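PDB 2HPS: coelenterazine-binding protein with bound coelenterazine, which binds the luciferin coelenterazine and probably lets it react with luciferase and oxygen only when calcium is bound. Local coordinates for residues 58-63 / 100-105; 106-111 / 155-160; 122-127 / 142-147; 161-166 / 178-183. All coordinates share one frame; numbering follows the deposited sequence.

Contact 1 of 4, residues 58-63 / 100-105; sequences RQEFLR and AVIQSL
The amide of Gln-103 stands nearly upright on the ring of Phe-61: NE2 lies 3.2 Å above the ring plane and over its centre, and the ring and amide planes are 76° apart. With Gln-103 CG anti to the backbone N (chi1 -167°) and the chain extended beyond it, the side chain crosses that of Phe-61 at about a right angle, and CG also comes within 3.8 Å of Phe-61 CE1. NE2 is hydrogen-bonded to Tyr-36 OH, which probably helps to set the rotation of the amide. Helix 51-68, within the second EF-hand, is thereby joined to the start of helix 102-111 in the third, and both Phe-61 and Gln-103 touch the bound coelenterazine. Glu-60 works one residue earlier on the same helix. Its chain bends at chi2, its CG lies 4.1 Å from Gln-103 CB, and its OE2 packs 3.9 Å from Ile-102 CG2. The carboxylate is held side-on by Arg-63, whose NE reaches OE1 of Glu-60 at 2.9 Å and whose NH2 forms a salt bridge with OE2 of Glu-60 at 2.8 Å. A water bridges the helices: it is hydrogen-bonded to Glu-60 OE2 and accepts from Gln-103 N, its oxygen 2.9 Å from that N.

Contact 2 of 4, residues 106-111 / 155-160; sequences IMYDCI and ISRDEF. With CTZ (c2-hydroxy-coelenterazine), chain B.
Tyr-108 and Arg-157 mark the closest backbone approach, with their CA atoms 7.2 Å apart, where the last turns of helix 102-111 meet the junction between strand 154-156 and helix 157-169. This joins the entering helix of the third EF-hand to the exiting helix of the fourth. Ser-156 is the N-cap of that exiting helix and forms a capping box with Glu-159: Glu-159 N donates to Ser-156 OG, and Ser-156 N to Glu-159 OE1. Glu-159 belongs to the probable second calcium site, and no metal is bound here.

Tyr-108 carries most of the side-chain contact. Its CG is anti to the backbone N (chi1 -174°), directing the ring across to the junction. Arg-157 CA makes a CH-pi contact over one face, 3.9 Å from the ring centroid. Phe-160 meets the ring obliquely, with planes at 47° and Tyr-108 CD1 3.5 Å from Phe-160 CG; the far end of Phe-160 reaches the coelenterazine. Two waters link Asp-109 OD1 to the guanidinium of Arg-157, the bond to NE being weak. Tyr-108 OH donates to Ile-155 O at 2.7 Å, with a C=O...O angle of 139°.

Contact 3 of 4, residues 122-127 / 142-147; sequences PEFKAF and TCFNTL. With CTZ (c2-hydroxy-coelenterazine), chain B.
Phe-124 reaches across to Phe-144 from its first side-chain atom onward, CB lying 3.8 Å from Phe-144 CD1. Its CG is anti to the backbone N (chi1 -179°), which carries the ring toward helix 137-147. The same Phe-144 CD1 sits 3.7 Å from Phe-124 CG, above the ring and offset toward its rim. The pair is edge-to-face (T-shaped), Phe-144 presenting its edge with the planes at 76°. Farther out, Phe-124 CD2 meets Phe-144 CB, a CH-pi contact over the same face, while CE2 of Phe-124 comes to 3.5 Å from Phe-144 N. The exiting helix of the third EF-hand here meets the entering helix of the fourth: the axes of segments 122-127 and 142-147 approach to 10.0 Å, their N-to-C directions 131° apart. On the other side of the ring rim, Phe-124 CE1 touches Leu-147 CD2 at 4.0 Å. At the tip, Phe-124 CZ meets Cys-143 SG at 3.8 Å, a sulfur-aromatic contact in the ring plane, and lies 3.4 Å from coelenterazine C31.

Contact 4 of 4, residues 161-166 / 178-183; sequences LVTVND and NAFYGD. With CTZ (c2-hydroxy-coelenterazine), chain B.
Phe-180 lies between a protein methyl and the ligand: Thr-163 CG2 sits over one face of its ring, and coelenterazine C26 over the opposite face. The methyl makes a CH-pi contact, 4.0 Å from the ring centroid and 28° off the normal, with Phe-180 CG its nearest ring atom at 3.6 Å. In Thr-163 a chi1 of -69° sets OG1 beside the backbone N and so leaves CG2 anti to it, facing the ring. Val-164 approaches the ring obliquely, its CG2 3.8 Å from Phe-180 CZ. From the ligand side, C27 of coelenterazine comes within 3.4 Å of Phe-180 CE1.

The chain after Phe-180 continues the pocket wall. Coelenterazine N7 is 2.8 Å from Phe-180 O. The ring of Tyr-181 has C8 of the ligand 3.5 Å above its plane, offset toward the rim, and Gly-182 CA lies 3.3 Å from ligand C22.

In the fold, this brings the C-terminal helix 175-180 against helix 157-169 of the fourth EF-hand. Leu-147 of helix 137-147 touches both Thr-163 and Phe-180, while Val-164 also packs on Ser-104 of helix 102-111.

Overall arrangement
From the N terminus, contact 1 comes first, closing the loop from helix 51-68 to helix 102-111 and joining the second EF-hand to the third. Contact 2 opens on the same helix 102-111 and closes at strand 154-156 and helix 157-169; contact 3 is nested inside its loop, pairing helices 121-131 and 137-147. Contact 4 follows in series, folding helix 175-180 back on helix 157-169, which it shares with contact 2. Neighbouring contacts touch, as where Ile-111 meets Phe-127 between contacts 2 and 3 and Leu-147 meets Phe-180 between contacts 3 and 4. Contacts 1 and 3 stay about 7 Å apart at their nearest atoms. All four contribute residues to the coelenterazine pocket.

Contact 1 of 4, residues 58-63 / 100-105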
# COMPACT_ATOMS: atom_id res chain seq x y z
N ARG A 58 9.60 8.74 -5.29
CA ARG A 58 9.23 9.87 -4.42
C ARG A 58 8.10 10.74 -5.01
O ARG A 58 7.15 11.09 -4.31
CB ARG A 58 10.47 10.72 -4.08
CG ARG A 58 10.35 11.49 -2.75
CD ARG A 58 11.56 12.42 -2.49
NE ARG A 58 11.71 13.42 -3.56
CZ ARG A 58 11.25 14.67 -3.50
NH1 ARG A 58 10.61 15.11 -2.41
NH2 ARG A 58 11.44 15.49 -4.53
N GLN A 59 8.20 11.09 -6.29
CA GLN A 59 7.21 11.93 -6.92
C GLN A 59 5.82 11.27 -6.93
O GLN A 59 4.81 11.94 -6.74
CB GLN A 59 7.65 12.32 -8.33
CG GLN A 59 8.78 13.36 -8.33
CD GLN A 59 8.37 14.69 -7.69
OE1 GLN A 59 7.23 15.14 -7.84
NE2 GLN A 59 9.29 15.31 -6.95
N GLU A 60 5.79 9.95 -7.12
CA GLU A 60 4.50 9.25 -7.13
C GLU A 60 3.91 9.27 -5.73
O GLU A 60 2.72 9.56 -5.56
CB GLU A 60 4.61 7.82 -7.69
CG GLU A 60 3.25 7.08 -7.76
CD GLU A 60 2.16 7.75 -8.64
OE1 GLU A 60 2.42 8.74 -9.39
OE2 GLU A 60 1.01 7.29 -8.58
N PHE A 61 4.75 9.02 -4.72
CA PHE A 61 4.27 9.16 -3.34
C PHE A 61 3.77 10.57 -3.01
O PHE A 61 2.77 10.72 -2.31
CB PHE A 61 5.33 8.69 -2.33
CG PHE A 61 5.27 7.21 -2.07
CD1 PHE A 61 5.64 6.30 -3.07
CD2 PHE A 61 4.81 6.72 -0.85
CE1 PHE A 61 5.56 4.90 -2.84
CE2 PHE A 61 4.71 5.35 -0.61
CZ PHE A 61 5.11 4.43 -1.60
N LEU A 62 4.44 11.60 -3.52
CA LEU A 62 3.97 12.96 -3.29
C LEU A 62 2.64 13.21 -3.96
O LEU A 62 1.78 13.89 -3.41
CB LEU A 62 5.01 13.98 -3.77
CG LEU A 62 6.32 14.04 -2.97
CD1 LEU A 62 7.28 14.99 -3.69
CD2 LEU A 62 6.11 14.46 -1.52
N ARG A 63 2.46 12.66 -5.16
CA ARG A 63 1.20 12.81 -5.90
C ARG A 63 0.03 12.24 -5.10
O ARG A 63 -1.04 12.86 -4.97
CB ARG A 63 1.32 12.15 -7.27
CG ARG A 63 0.15 12.53 -8.22
CD ARG A 63 0.30 11.81 -9.57
NE ARG A 63 0.00 10.38 -9.46
CZ ARG A 63 -1.23 9.87 -9.46
NH1 ARG A 63 -2.29 10.66 -9.57
NH2 ARG A 63 -1.39 8.56 -9.33
N ALA A 100 -4.59 4.96 -10.23
CA ALA A 100 -4.55 4.68 -8.78
C ALA A 100 -3.68 3.50 -8.37
O ALA A 100 -3.26 3.40 -7.20
CB ALA A 100 -5.95 4.49 -8.25
N VAL A 101 -3.38 2.60 -9.31
CA VAL A 101 -2.56 1.42 -8.98
C VAL A 101 -1.10 1.56 -9.38
O VAL A 101 -0.28 0.68 -9.12
CB VAL A 101 -3.16 0.12 -9.55
CG1 VAL A 101 -4.59 -0.06 -9.01
CG2 VAL A 101 -3.14 0.11 -11.09
N ILE A 102 -0.78 2.68 -10.03
CA ILE A 102 0.60 2.96 -10.43
C ILE A 102 1.59 2.88 -9.27
O ILE A 102 2.67 2.28 -9.40
CB ILE A 102 0.65 4.31 -11.21
CG1 ILE A 102 -0.10 4.15 -12.55
CG2 ILE A 102 2.07 4.82 -11.37
CD1 ILE A 102 0.60 3.23 -13.59
N GLN A 103 1.23 3.44 -8.12
CA GLN A 103 2.07 3.36 -6.95
C GLN A 103 2.39 1.91 -6.57
O GLN A 103 3.55 1.55 -6.30
CB GLN A 103 1.36 4.07 -5.80
CG GLN A 103 2.19 4.37 -4.60
CD GLN A 103 1.35 5.00 -3.50
OE1 GLN A 103 0.11 4.91 -3.51
NE2 GLN A 103 2.01 5.65 -2.56
N SER A 104 1.37 1.05 -6.58
CA SER A 104 1.55 -0.34 -6.22
C SER A 104 2.38 -1.09 -7.26
O SER A 104 3.14 -1.98 -6.92
CB SER A 104 0.20 -1.02 -6.02
OG SER A 104 -0.44 -0.55 -4.85
N LEU A 105 2.22 -0.74 -8.54
CA LEU A 105 3.02 -1.35 -9.61
C LEU A 105 4.49 -0.94 -9.54
O LEU A 105 5.39 -1.74 -9.85
CB LEU A 105 2.41 -1.04 -10.98
CG LEU A 105 1.09 -1.79 -11.26
CD1 LEU A 105 0.42 -1.33 -12.56
CD2 LEU A 105 1.28 -3.32 -11.25
O HOH W 1 -0.87 5.45 -8.01

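Contact 2 of 4, residues 106-111 / 155-160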
# COMPACT_ATOMS: atom_id res chain seq x y z
N ILE A 106 4.74 0.31 -9.14
CA ILE A 106 6.11 0.74 -8.83
C ILE A 106 6.70 -0.13 -7.71
O ILE A 106 7.82 -0.65 -7.84
CB ILE A 106 6.20 2.24 -8.47
CG1 ILE A 106 5.90 3.07 -9.73
CG2 ILE A 106 7.58 2.60 -7.84
CD1 ILE A 106 5.98 4.57 -9.48
N MSE A 107 5.93 -0.33 -6.63
CA MSE A 107 6.37 -1.20 -5.55
C MSE A 107 6.60 -2.62 -6.02
O MSE A 107 7.60 -3.23 -5.66
CB MSE A 107 5.41 -1.16 -4.37
CG MSE A 107 5.29 0.23 -3.82
SE MSE A 107 4.09 0.27 -2.26
CE MSE A 107 4.82 -0.60 -1.34
N TYR A 108 5.70 -3.14 -6.85
CA TYR A 108 5.89 -4.51 -7.35
C TYR A 108 7.22 -4.63 -8.10
O TYR A 108 7.97 -5.60 -7.89
CB TYR A 108 4.70 -4.99 -8.21
CG TYR A 108 4.86 -6.45 -8.60
CD1 TYR A 108 4.35 -7.45 -7.79
CD2 TYR A 108 5.59 -6.81 -9.73
CE1 TYR A 108 4.51 -8.80 -8.11
CE2 TYR A 108 5.77 -8.16 -10.08
CZ TYR A 108 5.22 -9.15 -9.26
OH TYR A 108 5.39 -10.48 -9.57
N ASP A 109 7.50 -3.68 -9.00
CA ASP A 109 8.78 -3.67 -9.73
C ASP A 109 9.97 -3.72 -8.77
O ASP A 109 10.97 -4.38 -9.05
CB ASP A 109 8.90 -2.44 -10.60
CG ASP A 109 8.08 -2.55 -11.89
OD1 ASP A 109 7.52 -3.63 -12.14
OD2 ASP A 109 8.04 -1.56 -12.64
N CYS A 110 9.87 -2.99 -7.65
CA CYS A 110 10.95 -2.97 -6.65
C CYS A 110 11.15 -4.34 -5.99
O CYS A 110 12.28 -4.73 -5.68
CB CYS A 110 10.69 -1.87 -5.62
SG CYS A 110 10.82 -0.21 -6.30
N ILE A 111 10.06 -5.08 -5.79
CA ILE A 111 10.18 -6.44 -5.24
C ILE A 111 10.80 -7.40 -6.26
O ILE A 111 11.60 -8.29 -5.91
CB ILE A 111 8.81 -7.02 -4.81
CG1 ILE A 111 8.05 -6.03 -3.90
CG2 ILE A 111 8.98 -8.36 -4.10
CD1 ILE A 111 6.60 -6.46 -3.62
N ILE A 155 4.32 -14.96 -6.48
CA ILE A 155 3.19 -14.13 -6.83
C ILE A 155 3.50 -13.38 -8.13
O ILE A 155 4.52 -12.67 -8.22
CB ILE A 155 2.84 -13.09 -5.73
CG1 ILE A 155 2.57 -13.79 -4.38
CG2 ILE A 155 1.61 -12.27 -6.15
CD1 ILE A 155 2.70 -12.87 -3.14
N SER A 156 2.63 -13.56 -9.12
CA SER A 156 2.77 -12.91 -10.41
C SER A 156 2.33 -11.45 -10.31
O SER A 156 1.62 -11.05 -9.37
CB SER A 156 1.96 -13.63 -11.49
OG SER A 156 0.56 -13.37 -11.37
N ARG A 157 2.75 -10.66 -11.29
CA ARG A 157 2.32 -9.27 -11.36
C ARG A 157 0.78 -9.15 -11.39
O ARG A 157 0.20 -8.38 -10.63
CB ARG A 157 2.93 -8.58 -12.57
CG ARG A 157 2.69 -7.06 -12.58
CD ARG A 157 3.24 -6.43 -13.85
NE ARG A 157 4.69 -6.59 -14.01
CZ ARG A 157 5.25 -7.34 -14.95
NH1 ARG A 157 4.49 -8.04 -15.79
NH2 ARG A 157 6.57 -7.42 -15.05
N ASP A 158 0.13 -9.93 -12.25
CA ASP A 158 -1.33 -9.92 -12.37
C ASP A 158 -2.01 -10.33 -11.05
O ASP A 158 -3.03 -9.76 -10.67
CB ASP A 158 -1.79 -10.86 -13.49
CG ASP A 158 -1.52 -10.31 -14.87
OD1 ASP A 158 -1.36 -9.07 -15.01
OD2 ASP A 158 -1.47 -11.12 -15.83
N GLU A 159 -1.44 -11.32 -10.37
CA GLU A 159 -2.02 -11.77 -9.09
C GLU A 159 -1.91 -10.65 -8.04
O GLU A 159 -2.86 -10.38 -7.29
CB GLU A 159 -1.31 -13.03 -8.59
CG GLU A 159 -1.69 -14.29 -9.38
CD GLU A 159 -0.66 -15.42 -9.24
OE1 GLU A 159 0.34 -15.27 -8.51
OE2 GLU A 159 -0.87 -16.48 -9.89
N PHE A 160 -0.76 -9.99 -8.01
CA PHE A 160 -0.54 -8.87 -7.09
C PHE A 160 -1.57 -7.77 -7.38
O PHE A 160 -2.20 -7.23 -6.45
CB PHE A 160 0.88 -8.35 -7.23
CG PHE A 160 1.26 -7.30 -6.21
CD1 PHE A 160 1.57 -7.66 -4.90
CD2 PHE A 160 1.34 -5.95 -6.58
CE1 PHE A 160 1.95 -6.68 -3.95
CE2 PHE A 160 1.72 -4.96 -5.64
CZ PHE A 160 2.02 -5.35 -4.33
N1 CTZ B . 2.86 -1.15 2.42
C2 CTZ B . 3.53 -0.28 3.22
C3 CTZ B . 3.49 -0.92 4.53
N4 CTZ B . 2.86 -2.09 4.47
C5 CTZ B . 2.58 -3.01 5.42
C6 CTZ B . 1.85 -4.15 5.06
N7 CTZ B . 1.44 -4.34 3.79
C8 CTZ B . 1.71 -3.44 2.81
C9 CTZ B . 2.46 -2.22 3.19
C10 CTZ B . 4.14 1.04 2.79
C11 CTZ B . 3.00 1.91 2.34
C12 CTZ B . 2.90 2.26 0.99
C13 CTZ B . 1.85 3.05 0.53
C14 CTZ B . 0.90 3.50 1.46
C15 CTZ B . 0.98 3.15 2.81
C16 CTZ B . 2.04 2.35 3.26
O17 CTZ B . -0.13 4.27 1.01
O18 CTZ B . 3.99 -0.45 5.62
C19 CTZ B . 1.57 -5.17 6.08
C20 CTZ B . 1.30 -4.83 7.41
C21 CTZ B . 1.05 -5.83 8.35
C22 CTZ B . 1.08 -7.18 7.97
C23 CTZ B . 1.36 -7.53 6.66
C24 CTZ B . 1.60 -6.53 5.71
O25 CTZ B . 0.84 -8.13 8.92
C26 CTZ B . 1.25 -3.61 1.37
C27 CTZ B . 2.25 -4.45 0.63
C28 CTZ B . 3.02 -3.93 -0.41
C29 CTZ B . 3.93 -4.75 -1.07
C30 CTZ B . 4.08 -6.09 -0.67
C31 CTZ B . 3.30 -6.62 0.35
C32 CTZ B . 2.38 -5.80 1.01
O HOH W 2 4.82 -3.65 -12.40
O HOH W 3 7.68 -6.29 -12.76

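Contact 3 of 4, residues 122-127 / 142-147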
# COMPACT_ATOMS: atom_id res chain seq x y z
N PRO A 122 11.43 -15.00 -0.45
CA PRO A 122 12.58 -14.19 -0.02
C PRO A 122 12.53 -12.74 -0.53
O PRO A 122 12.80 -11.81 0.24
CB PRO A 122 13.77 -14.93 -0.64
CG PRO A 122 13.33 -16.36 -0.63
CD PRO A 122 11.87 -16.30 -1.01
N GLU A 123 12.16 -12.55 -1.79
CA GLU A 123 12.07 -11.20 -2.36
C GLU A 123 11.03 -10.32 -1.65
O GLU A 123 11.30 -9.17 -1.26
CB GLU A 123 11.69 -11.28 -3.84
CG GLU A 123 12.86 -11.69 -4.72
CD GLU A 123 12.45 -11.88 -6.16
OE1 GLU A 123 11.45 -12.59 -6.42
OE2 GLU A 123 13.12 -11.30 -7.04
N PHE A 124 9.85 -10.90 -1.50
CA PHE A 124 8.68 -10.26 -0.91
C PHE A 124 8.95 -9.92 0.55
O PHE A 124 8.71 -8.79 0.98
CB PHE A 124 7.54 -11.25 -1.05
CG PHE A 124 6.22 -10.78 -0.53
CD1 PHE A 124 5.22 -10.35 -1.41
CD2 PHE A 124 5.93 -10.84 0.84
CE1 PHE A 124 3.96 -9.95 -0.93
CE2 PHE A 124 4.68 -10.45 1.32
CZ PHE A 124 3.70 -10.02 0.45
N LYS A 125 9.47 -10.88 1.30
CA LYS A 125 9.80 -10.66 2.72
C LYS A 125 10.85 -9.56 2.92
O LYS A 125 10.69 -8.71 3.82
CB LYS A 125 10.24 -11.98 3.37
CG LYS A 125 10.56 -11.92 4.87
CD LYS A 125 11.02 -13.31 5.36
CE LYS A 125 11.49 -13.30 6.83
NZ LYS A 125 12.80 -12.57 6.99
N ALA A 126 11.90 -9.56 2.10
CA ALA A 126 12.95 -8.53 2.19
C ALA A 126 12.38 -7.14 1.94
O ALA A 126 12.70 -6.18 2.66
CB ALA A 126 14.09 -8.82 1.20
N PHE A 127 11.50 -7.05 0.94
CA PHE A 127 10.88 -5.77 0.61
C PHE A 127 9.93 -5.29 1.73
O PHE A 127 10.02 -4.16 2.21
CB PHE A 127 10.15 -5.82 -0.74
CG PHE A 127 9.42 -4.55 -1.07
CD1 PHE A 127 10.06 -3.53 -1.77
CD2 PHE A 127 8.10 -4.35 -0.65
CE1 PHE A 127 9.40 -2.34 -2.06
CE2 PHE A 127 7.43 -3.17 -0.94
CZ PHE A 127 8.09 -2.17 -1.64
N THR A 142 3.07 -14.75 6.52
CA THR A 142 1.62 -14.88 6.46
C THR A 142 1.04 -14.08 5.30
O THR A 142 0.19 -14.57 4.56
CB THR A 142 0.96 -14.45 7.79
OG1 THR A 142 1.29 -15.41 8.81
CG2 THR A 142 -0.55 -14.37 7.64
N CYS A 143 1.53 -12.84 5.15
CA CYS A 143 1.07 -11.95 4.10
C CYS A 143 1.35 -12.56 2.70
O CYS A 143 0.44 -12.64 1.84
CB CYS A 143 1.72 -10.57 4.27
SG CYS A 143 1.13 -9.30 3.11
N PHE A 144 2.59 -12.99 2.49
CA PHE A 144 2.98 -13.66 1.24
C PHE A 144 2.07 -14.84 0.96
O PHE A 144 1.55 -14.99 -0.15
CB PHE A 144 4.42 -14.17 1.32
CG PHE A 144 4.84 -14.95 0.08
CD1 PHE A 144 5.32 -14.29 -1.05
CD2 PHE A 144 4.68 -16.34 0.03
CE1 PHE A 144 5.68 -15.00 -2.21
CE2 PHE A 144 5.03 -17.07 -1.13
CZ PHE A 144 5.53 -16.39 -2.24
N ASN A 145 1.92 -15.71 1.97
CA ASN A 145 1.14 -16.94 1.78
C ASN A 145 -0.29 -16.68 1.31
O ASN A 145 -0.81 -17.36 0.44
CB ASN A 145 1.15 -17.76 3.08
CG ASN A 145 0.52 -19.13 2.90
OD1 ASN A 145 0.95 -19.91 2.03
ND2 ASN A 145 -0.50 -19.44 3.72
N THR A 146 -0.93 -15.66 1.89
CA THR A 146 -2.27 -15.29 1.49
C THR A 146 -2.31 -14.68 0.07
O THR A 146 -3.18 -15.02 -0.75
CB THR A 146 -2.94 -14.35 2.53
OG1 THR A 146 -2.98 -14.99 3.83
CG2 THR A 146 -4.36 -13.97 2.08
N LEU A 147 -1.37 -13.79 -0.24
CA LEU A 147 -1.36 -13.13 -1.54
C LEU A 147 -1.00 -14.08 -2.68
O LEU A 147 -1.34 -13.83 -3.84
CB LEU A 147 -0.42 -11.93 -1.53
CG LEU A 147 -1.09 -10.58 -1.28
CD1 LEU A 147 -1.79 -10.54 0.05
CD2 LEU A 147 -0.03 -9.50 -1.30
N1 CTZ B . 2.86 -1.15 2.42
C2 CTZ B . 3.53 -0.28 3.22
C3 CTZ B . 3.49 -0.92 4.53
N4 CTZ B . 2.86 -2.09 4.47
C5 CTZ B . 2.58 -3.01 5.42
C6 CTZ B . 1.85 -4.15 5.06
N7 CTZ B . 1.44 -4.34 3.79
C8 CTZ B . 1.71 -3.44 2.81
C9 CTZ B . 2.46 -2.22 3.19
C10 CTZ B . 4.14 1.04 2.79
C11 CTZ B . 3.00 1.91 2.34
C12 CTZ B . 2.90 2.26 0.99
C13 CTZ B . 1.85 3.05 0.53
C14 CTZ B . 0.90 3.50 1.46
C15 CTZ B . 0.98 3.15 2.81
C16 CTZ B . 2.04 2.35 3.26
O17 CTZ B . -0.13 4.27 1.01
O18 CTZ B . 3.99 -0.45 5.62
C19 CTZ B . 1.57 -5.17 6.08
C20 CTZ B . 1.30 -4.83 7.41
C21 CTZ B . 1.05 -5.83 8.35
C22 CTZ B . 1.08 -7.18 7.97
C23 CTZ B . 1.36 -7.53 6.66
C24 CTZ B . 1.60 -6.53 5.71
O25 CTZ B . 0.84 -8.13 8.92
C26 CTZ B . 1.25 -3.61 1.37
C27 CTZ B . 2.25 -4.45 0.63
C28 CTZ B . 3.02 -3.93 -0.41
C29 CTZ B . 3.93 -4.75 -1.07
C30 CTZ B . 4.08 -6.09 -0.67
C31 CTZ B . 3.30 -6.62 0.35
C32 CTZ B . 2.38 -5.80 1.01

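Contact 4 of 4, residues 161-166 / 178-183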
# COMPACT_ATOMS: atom_id res chain seq x y z
N LEU A 161 -1.77 -7.46 -8.65
CA LEU A 161 -2.75 -6.43 -9.05
C LEU A 161 -4.20 -6.76 -8.64
O LEU A 161 -4.99 -5.87 -8.33
CB LEU A 161 -2.63 -6.14 -10.56
CG LEU A 161 -3.15 -4.83 -11.14
CD1 LEU A 161 -2.62 -3.59 -10.39
CD2 LEU A 161 -2.78 -4.78 -12.63
N VAL A 162 -4.56 -8.05 -8.62
CA VAL A 162 -5.87 -8.46 -8.13
C VAL A 162 -6.07 -7.99 -6.67
O VAL A 162 -7.10 -7.38 -6.32
CB VAL A 162 -6.07 -9.98 -8.28
CG1 VAL A 162 -7.29 -10.47 -7.44
CG2 VAL A 162 -6.21 -10.33 -9.79
N THR A 163 -5.06 -8.27 -5.86
CA THR A 163 -5.07 -7.88 -4.44
C THR A 163 -5.12 -6.36 -4.28
O THR A 163 -5.92 -5.83 -3.51
CB THR A 163 -3.87 -8.48 -3.69
OG1 THR A 163 -4.05 -9.90 -3.61
CG2 THR A 163 -3.78 -7.93 -2.24
N VAL A 164 -4.27 -5.66 -5.04
CA VAL A 164 -4.25 -4.19 -4.97
C VAL A 164 -5.62 -3.60 -5.30
O VAL A 164 -6.15 -2.76 -4.58
CB VAL A 164 -3.18 -3.61 -5.92
CG1 VAL A 164 -3.31 -2.11 -6.01
CG2 VAL A 164 -1.79 -4.01 -5.43
N ASN A 165 -6.21 -4.04 -6.41
CA ASN A 165 -7.54 -3.54 -6.77
C ASN A 165 -8.59 -3.85 -5.72
O ASN A 165 -9.45 -3.02 -5.42
CB ASN A 165 -7.94 -4.08 -8.14
CG ASN A 165 -7.37 -3.23 -9.25
OD1 ASN A 165 -7.84 -2.11 -9.47
ND2 ASN A 165 -6.36 -3.74 -9.95
N ASP A 166 -8.54 -5.06 -5.17
CA ASP A 166 -9.54 -5.43 -4.19
C ASP A 166 -9.39 -4.59 -2.91
O ASP A 166 -10.38 -4.09 -2.36
CB ASP A 166 -9.24 -6.91 -3.89
CG ASP A 166 -10.18 -7.53 -2.91
OD1 ASP A 166 -11.13 -6.86 -2.44
OD2 ASP A 166 -9.95 -8.73 -2.62
N ASN A 178 -8.33 -8.28 3.45
CA ASN A 178 -8.08 -8.43 4.89
C ASN A 178 -6.63 -8.74 5.26
O ASN A 178 -6.26 -8.65 6.43
CB ASN A 178 -8.98 -9.53 5.47
CG ASN A 178 -10.44 -9.08 5.68
OD1 ASN A 178 -10.80 -7.89 5.54
ND2 ASN A 178 -11.30 -10.06 6.04
N ALA A 179 -5.81 -9.09 4.26
CA ALA A 179 -4.43 -9.52 4.52
C ALA A 179 -3.35 -8.56 4.01
O ALA A 179 -2.24 -8.53 4.56
CB ALA A 179 -4.19 -10.90 3.94
N PHE A 180 -3.68 -7.80 2.97
CA PHE A 180 -2.69 -6.98 2.23
C PHE A 180 -1.88 -6.05 3.13
O PHE A 180 -0.64 -5.94 2.96
CB PHE A 180 -3.40 -6.19 1.12
CG PHE A 180 -2.47 -5.51 0.12
CD1 PHE A 180 -1.27 -6.10 -0.29
CD2 PHE A 180 -2.84 -4.29 -0.48
CE1 PHE A 180 -0.44 -5.47 -1.22
CE2 PHE A 180 -2.02 -3.67 -1.42
CZ PHE A 180 -0.82 -4.25 -1.79
N TYR A 181 -2.58 -5.37 4.04
CA TYR A 181 -1.97 -4.48 5.03
C TYR A 181 -2.05 -5.05 6.45
O TYR A 181 -2.05 -4.30 7.45
CB TYR A 181 -2.63 -3.10 4.94
CG TYR A 181 -2.00 -2.23 3.88
CD1 TYR A 181 -0.95 -1.36 4.20
CD2 TYR A 181 -2.43 -2.29 2.55
CE1 TYR A 181 -0.37 -0.57 3.23
CE2 TYR A 181 -1.84 -1.49 1.56
CZ TYR A 181 -0.81 -0.63 1.92
OH TYR A 181 -0.22 0.16 0.96
N GLY A 182 -2.09 -6.38 6.54
CA GLY A 182 -2.23 -7.09 7.83
C GLY A 182 -3.60 -6.97 8.46
O GLY A 182 -4.56 -6.50 7.83
N ASP A 183 -3.71 -7.38 9.72
CA ASP A 183 -5.01 -7.43 10.39
C ASP A 183 -5.56 -6.02 10.47
O ASP A 183 -4.86 -5.09 10.90
CB ASP A 183 -4.89 -8.03 11.79
CG ASP A 183 -4.49 -9.50 11.79
OD1 ASP A 183 -4.69 -10.21 10.76
OD2 ASP A 183 -4.01 -9.95 12.85
N1 CTZ B . 2.86 -1.15 2.42
C2 CTZ B . 3.53 -0.28 3.22
C3 CTZ B . 3.49 -0.92 4.53
N4 CTZ B . 2.86 -2.09 4.47
C5 CTZ B . 2.58 -3.01 5.42
C6 CTZ B . 1.85 -4.15 5.06
N7 CTZ B . 1.44 -4.34 3.79
C8 CTZ B . 1.71 -3.44 2.81
C9 CTZ B . 2.46 -2.22 3.19
C10 CTZ B . 4.14 1.04 2.79
C11 CTZ B . 3.00 1.91 2.34
C12 CTZ B . 2.90 2.26 0.99
C13 CTZ B . 1.85 3.05 0.53
C14 CTZ B . 0.90 3.50 1.46
C15 CTZ B . 0.98 3.15 2.81
C16 CTZ B . 2.04 2.35 3.26
O17 CTZ B . -0.13 4.27 1.01
O18 CTZ B . 3.99 -0.45 5.62
C19 CTZ B . 1.57 -5.17 6.08
C20 CTZ B . 1.30 -4.83 7.41
C21 CTZ B . 1.05 -5.83 8.35
C22 CTZ B . 1.08 -7.18 7.97
C23 CTZ B . 1.36 -7.53 6.66
C24 CTZ B . 1.60 -6.53 5.71
O25 CTZ B . 0.84 -8.13 8.92
C26 CTZ B . 1.25 -3.61 1.37
C27 CTZ B . 2.25 -4.45 0.63
C28 CTZ B . 3.02 -3.93 -0.41
C29 CTZ B . 3.93 -4.75 -1.07
C30 CTZ B . 4.08 -6.09 -0.67
C31 CTZ B . 3.30 -6.62 0.35
C32 CTZ B . 2.38 -5.80 1.01